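Local coordinates for phage-related protein (Bordetella bronchiseptica RB50, PDB 3BJQ) that is probably a phage-derived major capsid protein whose copies would assemble into a shell, at residues Arg56-Lys61 with Val258-Phe263; Gly31-Pro36 with Val219-Val224. All blocks are in the same frame, centred on the assembly; numbering follows the deposited sequence.

Interaction 1: Arg56-Lys61 with Val258-Phe263; sequences RLYNTK and VEEPSF
Tyr58 lays its ring against Pro261 and hands its hydroxyl to Glu260. The side chain leaves the last turn of helix 52-58 with CG anti to the backbone N (chi1 -172°), directed at the loop 258-263. Its CB lies 3.9 Å from Pro261 CG, and at the ring the proline spreads over one face: Pro261 CD comes to 3.5 Å from Tyr58 CD1, while Pro261 CG sits 4.0 Å from the ring centroid and 28° off the normal, a CH-pi contact. Further out, CE1 and CZ pass the methylene CG of Glu260. The hydroxyl at the tip is gripped twice. Tyr58 OH donates to Glu260 OE2 at 2.6 Å, on the anti lone pair of that oxygen, with the carboxylate turned 67° from the ring plane. It also accepts from water 1, whose oxygen is 2.6 Å from Tyr58 OH and likewise 2.6 Å from Pro261 O, to which the water also donates. The carboxylate and the water that links it to Pro261 O thus fix the hydroxyl while the proline holds the ring from one face. The other carboxylate oxygen, OE1, is hydrogen-bonded to ND2 of Asn253. Phe73 meets the tyrosine edge-to-face, and Arg117 of a second subunit makes a cation-pi contact with it. Tyr58 therefore ties the C-terminal end of helix 52-58 to the loop that leads from strand 245-248 into strand 264-269.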
loop_
_atom_site.group_PDB
_atom_site.type_symbol
_atom_site.label_atom_id
_atom_site.label_comp_id
_atom_site.label_asym_id
_atom_site.label_seq_id
_atom_site.Cartn_x
_atom_site.Cartn_y
_atom_site.Cartn_z
ATOM N N ARG E 56 43.469 13.299 22.233
ATOM C CA ARG E 56 43.233 13.963 23.508
ATOM C C ARG E 56 41.965 14.827 23.427
ATOM O O ARG E 56 41.123 14.777 24.321
ATOM C CB ARG E 56 44.410 14.838 23.903
ATOM C CG ARG E 56 44.217 15.403 25.286
ATOM C CD ARG E 56 45.455 16.032 25.822
ATOM N NE ARG E 56 45.322 16.240 27.260
ATOM C CZ ARG E 56 45.409 15.272 28.173
ATOM N NH1 ARG E 56 45.637 14.006 27.814
ATOM N NH2 ARG E 56 45.278 15.575 29.456
ATOM N N LEU E 57 41.869 15.629 22.372
ATOM C CA LEU E 57 40.703 16.499 22.128
ATOM C C LEU E 57 39.409 15.686 21.986
ATOM O O LEU E 57 38.368 16.058 22.516
ATOM C CB LEU E 57 40.904 17.319 20.842
ATOM C CG LEU E 57 40.260 18.706 20.848
ATOM C CD1 LEU E 57 41.096 19.634 21.708
ATOM C CD2 LEU E 57 40.112 19.292 19.447
ATOM N N TYR E 58 39.503 14.569 21.282
ATOM C CA TYR E 58 38.390 13.667 21.078
ATOM C C TYR E 58 37.799 13.202 22.401
ATOM O O TYR E 58 36.588 13.095 22.513
ATOM C CB TYR E 58 38.847 12.463 20.260
ATOM C CG TYR E 58 37.780 11.498 19.779
ATOM C CD1 TYR E 58 36.781 11.893 18.888
ATOM C CD2 TYR E 58 37.828 10.168 20.140
ATOM C CE1 TYR E 58 35.832 10.977 18.421
ATOM C CE2 TYR E 58 36.894 9.237 19.669
ATOM C CZ TYR E 58 35.899 9.643 18.828
ATOM O OH TYR E 58 35.005 8.693 18.379
ATOM N N ASN E 59 38.651 12.947 23.396
ATOM C CA ASN E 59 38.196 12.508 24.720
ATOM C C ASN E 59 38.366 13.562 25.819
ATOM O O ASN E 59 38.634 13.253 26.963
ATOM C CB ASN E 59 38.867 11.186 25.074
ATOM C CG ASN E 59 38.454 10.061 24.141
ATOM O OD1 ASN E 59 37.273 9.878 23.862
ATOM N ND2 ASN E 59 39.419 9.302 23.673
ATOM N N THR E 60 38.198 14.814 25.452
ATOM C CA THR E 60 38.178 15.903 26.397
ATOM C C THR E 60 36.727 16.284 26.616
ATOM O O THR E 60 35.981 16.462 25.662
ATOM C CB THR E 60 38.931 17.112 25.840
ATOM O OG1 THR E 60 40.321 16.801 25.792
ATOM C CG2 THR E 60 38.710 18.325 26.727
ATOM N N LYS E 61 36.319 16.414 27.869
ATOM C CA LYS E 61 34.944 16.787 28.156
ATOM C C LYS E 61 34.732 18.210 27.664
ATOM O O LYS E 61 35.568 19.080 27.846
ATOM C CB LYS E 61 34.615 16.688 29.650
ATOM C CG LYS E 61 33.149 16.974 29.986
ATOM C CD LYS E 61 32.979 17.421 31.407
ATOM C CE LYS E 61 31.500 17.540 31.791
ATOM N NZ LYS E 61 31.312 17.488 33.281
ATOM N N VAL E 258 35.631 9.765 7.859
ATOM C CA VAL E 258 37.071 10.059 7.805
ATOM C C VAL E 258 37.530 11.134 8.820
ATOM O O VAL E 258 38.723 11.305 9.057
ATOM C CB VAL E 258 37.542 10.475 6.364
ATOM C CG1 VAL E 258 37.220 9.397 5.375
ATOM C CG2 VAL E 258 36.926 11.836 5.926
ATOM N N GLU E 259 36.572 11.844 9.416
ATOM C CA GLU E 259 36.841 12.936 10.336
ATOM C C GLU E 259 36.929 12.492 11.806
ATOM O O GLU E 259 37.345 13.261 12.670
ATOM C CB GLU E 259 35.733 13.980 10.189
ATOM C CG GLU E 259 35.581 14.527 8.763
ATOM C CD GLU E 259 34.500 15.601 8.664
ATOM O OE1 GLU E 259 33.385 15.281 8.201
ATOM O OE2 GLU E 259 34.757 16.766 9.054
ATOM N N GLU E 260 36.519 11.262 12.084
ATOM C CA GLU E 260 36.477 10.754 13.438
ATOM C C GLU E 260 37.766 9.981 13.749
ATOM O O GLU E 260 38.166 9.121 12.951
ATOM C CB GLU E 260 35.257 9.857 13.617
ATOM C CG GLU E 260 35.249 9.124 14.922
ATOM C CD GLU E 260 33.973 8.342 15.125
ATOM O OE1 GLU E 260 33.408 7.846 14.119
ATOM O OE2 GLU E 260 33.545 8.231 16.292
ATOM N N PRO E 261 38.455 10.342 14.857
ATOM C CA PRO E 261 39.659 9.632 15.281
ATOM C C PRO E 261 39.548 8.114 15.303
ATOM O O PRO E 261 38.672 7.528 15.978
ATOM C CB PRO E 261 39.967 10.240 16.641
ATOM C CG PRO E 261 39.488 11.602 16.545
ATOM C CD PRO E 261 38.239 11.535 15.694
ATOM N N SER E 262 40.454 7.501 14.544
ATOM C CA SER E 262 40.558 6.070 14.399
ATOM C C SER E 262 41.907 5.734 13.778
ATOM O O SER E 262 42.573 6.622 13.243
ATOM C CB SER E 262 39.415 5.547 13.498
ATOM O OG SER E 262 39.192 4.160 13.693
ATOM N N PHE E 263 42.314 4.468 13.856
ATOM C CA PHE E 263 43.571 4.028 13.231
ATOM C C PHE E 263 43.613 4.280 11.726
ATOM O O PHE E 263 44.621 4.728 11.176
ATOM C CB PHE E 263 43.814 2.529 13.481
ATOM C CG PHE E 263 44.927 1.948 12.639
ATOM C CD1 PHE E 263 46.247 2.127 12.999
ATOM C CD2 PHE E 263 44.646 1.223 11.494
ATOM C CE1 PHE E 263 47.265 1.631 12.219
ATOM C CE2 PHE E 263 45.654 0.719 10.720
ATOM C CZ PHE E 263 46.963 0.922 11.079
HETATM O O HOH W 1 36.408 6.913 17.126
#

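Interaction 2: Gly31-Pro36 with Val219-Val224; sequences GKKLFP and VEEIVV
A bend at the second torsion of Lys33 (chi2 -75°) turns its chain past Val223 and on to Glu221, which reaches out to meet it: CG of Glu221 is anti to the backbone N (chi1 -176°) and the rest of the chain stays extended. The two side chains cross at about a right angle and end in a salt bridge, with Lys33 NZ 2.7 Å from Glu221 OE2. The ammonium approaches on the syn side of that oxygen, 20° out of the carboxylate plane. The bridge is one-sided, since Glu221 OE1 lies 4.0 Å from Lys33 NZ. Below the charged ends the contact is apolar. The lysine stem runs over one methyl of Val223, with Lys33 CG 4.0 Å from Val223 CG1. The other methyl, CG2, has a looser neighbour in Leu34 CD1, 4.4 Å from Val223 CG2. Gly31 O accepts from both Leu34 N and Phe35 N, closing the short helical turn that presents Lys33 and Leu34. Leu34 also packs on helix 105-131, and Val223 has backbone hydrogen bonds to strand 179-183. The arrangement is a short helical turn lying across one face of a mixed beta-sheet, an apolar layer beneath a salt bridge on the more exposed side, within a domain probably related to the coat-protein fold of tailed phages.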
loop_
_atom_site.group_PDB
_atom_site.type_symbol
_atom_site.label_atom_id
_atom_site.label_comp_id
_atom_site.label_asym_id
_atom_site.label_seq_id
_atom_site.Cartn_x
_atom_site.Cartn_y
_atom_site.Cartn_z
ATOM N N GLY E 31 40.506 -6.700 5.825
ATOM C CA GLY E 31 41.025 -5.342 5.610
ATOM C C GLY E 31 40.110 -4.228 6.081
ATOM O O GLY E 31 40.556 -3.263 6.704
ATOM N N LYS E 32 38.825 -4.381 5.831
ATOM C CA LYS E 32 37.819 -3.393 6.263
ATOM C C LYS E 32 37.611 -3.382 7.774
ATOM O O LYS E 32 36.981 -2.475 8.310
ATOM C CB LYS E 32 36.500 -3.634 5.533
ATOM C CG LYS E 32 36.634 -3.541 4.034
ATOM C CD LYS E 32 35.369 -3.928 3.269
ATOM C CE LYS E 32 35.444 -3.405 1.831
ATOM N NZ LYS E 32 34.219 -3.671 0.995
ATOM N N LYS E 33 38.167 -4.371 8.470
ATOM C CA LYS E 33 38.092 -4.399 9.939
ATOM C C LYS E 33 39.163 -3.507 10.559
ATOM O O LYS E 33 39.062 -3.141 11.729
ATOM C CB LYS E 33 38.251 -5.823 10.457
ATOM C CG LYS E 33 37.073 -6.765 10.124
ATOM C CD LYS E 33 35.885 -6.478 10.993
ATOM C CE LYS E 33 34.699 -7.335 10.581
ATOM N NZ LYS E 33 33.844 -7.744 11.755
ATOM N N LEU E 34 40.201 -3.207 9.786
ATOM C CA LEU E 34 41.261 -2.281 10.180
ATOM C C LEU E 34 41.030 -0.910 9.540
ATOM O O LEU E 34 41.352 0.109 10.141
ATOM C CB LEU E 34 42.638 -2.798 9.738
ATOM C CG LEU E 34 43.252 -3.974 10.505
ATOM C CD1 LEU E 34 42.519 -5.276 10.187
ATOM C CD2 LEU E 34 44.727 -4.079 10.174
ATOM N N PHE E 35 40.460 -0.913 8.333
ATOM C CA PHE E 35 40.265 0.291 7.541
ATOM C C PHE E 35 38.833 0.386 7.063
ATOM O O PHE E 35 38.570 0.186 5.856
ATOM C CB PHE E 35 41.173 0.230 6.309
ATOM C CG PHE E 35 42.644 0.230 6.611
ATOM C CD1 PHE E 35 43.330 -0.954 6.798
ATOM C CD2 PHE E 35 43.357 1.410 6.643
ATOM C CE1 PHE E 35 44.687 -0.954 7.043
ATOM C CE2 PHE E 35 44.715 1.423 6.892
ATOM C CZ PHE E 35 45.383 0.232 7.091
ATOM N N PRO E 36 37.888 0.725 7.971
ATOM C CA PRO E 36 36.494 0.804 7.561
ATOM C C PRO E 36 36.225 1.789 6.433
ATOM O O PRO E 36 36.863 2.838 6.331
ATOM C CB PRO E 36 35.773 1.230 8.850
ATOM C CG PRO E 36 36.631 0.766 9.893
ATOM C CD PRO E 36 38.014 1.039 9.395
ATOM N N VAL E 219 40.245 -8.218 24.402
ATOM C CA VAL E 219 40.085 -7.434 23.203
ATOM C C VAL E 219 38.706 -7.754 22.643
ATOM O O VAL E 219 38.322 -8.932 22.519
ATOM C CB VAL E 219 41.158 -7.724 22.125
ATOM C CG1 VAL E 219 42.550 -7.242 22.592
ATOM C CG2 VAL E 219 41.179 -9.207 21.764
ATOM N N GLU E 220 37.993 -6.700 22.268
ATOM C CA GLU E 220 36.653 -6.808 21.716
ATOM C C GLU E 220 36.524 -7.800 20.562
ATOM O O GLU E 220 35.611 -8.612 20.532
ATOM C CB GLU E 220 36.208 -5.437 21.222
ATOM C CG GLU E 220 34.762 -5.350 20.799
ATOM C CD GLU E 220 34.376 -3.926 20.459
ATOM O OE1 GLU E 220 33.917 -3.211 21.381
ATOM O OE2 GLU E 220 34.579 -3.514 19.295
ATOM N N GLU E 221 37.422 -7.712 19.599
ATOM C CA GLU E 221 37.309 -8.529 18.417
ATOM C C GLU E 221 38.682 -8.963 17.935
ATOM O O GLU E 221 39.605 -8.158 17.878
ATOM C CB GLU E 221 36.593 -7.729 17.339
ATOM C CG GLU E 221 36.325 -8.514 16.053
ATOM C CD GLU E 221 35.303 -7.840 15.158
ATOM O OE1 GLU E 221 34.969 -6.659 15.412
ATOM O OE2 GLU E 221 34.846 -8.495 14.194
ATOM N N ILE E 222 38.802 -10.247 17.612
ATOM C CA ILE E 222 40.016 -10.804 17.027
ATOM C C ILE E 222 39.662 -11.177 15.606
ATOM O O ILE E 222 38.664 -11.870 15.390
ATOM C CB ILE E 222 40.509 -12.070 17.802
ATOM C CG1 ILE E 222 40.909 -11.694 19.223
ATOM C CG2 ILE E 222 41.699 -12.776 17.043
ATOM C CD1 ILE E 222 41.521 -12.846 20.056
ATOM N N VAL E 223 40.442 -10.695 14.643
ATOM C CA VAL E 223 40.256 -11.039 13.236
ATOM C C VAL E 223 41.497 -11.799 12.771
ATOM O O VAL E 223 42.604 -11.518 13.225
ATOM C CB VAL E 223 39.920 -9.788 12.382
ATOM C CG1 VAL E 223 38.635 -9.131 12.903
ATOM C CG2 VAL E 223 41.060 -8.790 12.353
ATOM N N VAL E 224 41.298 -12.813 11.924
ATOM C CA VAL E 224 42.385 -13.646 11.452
ATOM C C VAL E 224 42.713 -13.359 9.988
ATOM O O VAL E 224 41.836 -13.428 9.130
ATOM C CB VAL E 224 42.062 -15.139 11.584
ATOM C CG1 VAL E 224 43.300 -15.970 11.205
ATOM C CG2 VAL E 224 41.586 -15.460 13.031
#

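In the fold
Along the chain, segment 31-36, with its short helical turn, comes first, then the end of helix 52-58; their partners follow in the same order, 219-224 and then 258-263. The two long loops, with 182 residues between the segments of interaction 2 and 196 between those of interaction 1, therefore cross rather than nest. Interaction 2 brings the N-terminal region onto the six-stranded sheet; interaction 1 joins helix 52-58 to the connection leaving that sheet for the five-stranded one. Their centres are 19 Å apart, yet the segments touch: Phe263 packs edge-to-face on Phe35, with Phe263 CE2 3.7 Å from Phe35 CZ. Just beyond, strands 37-40 and 264-269 pair in parallel.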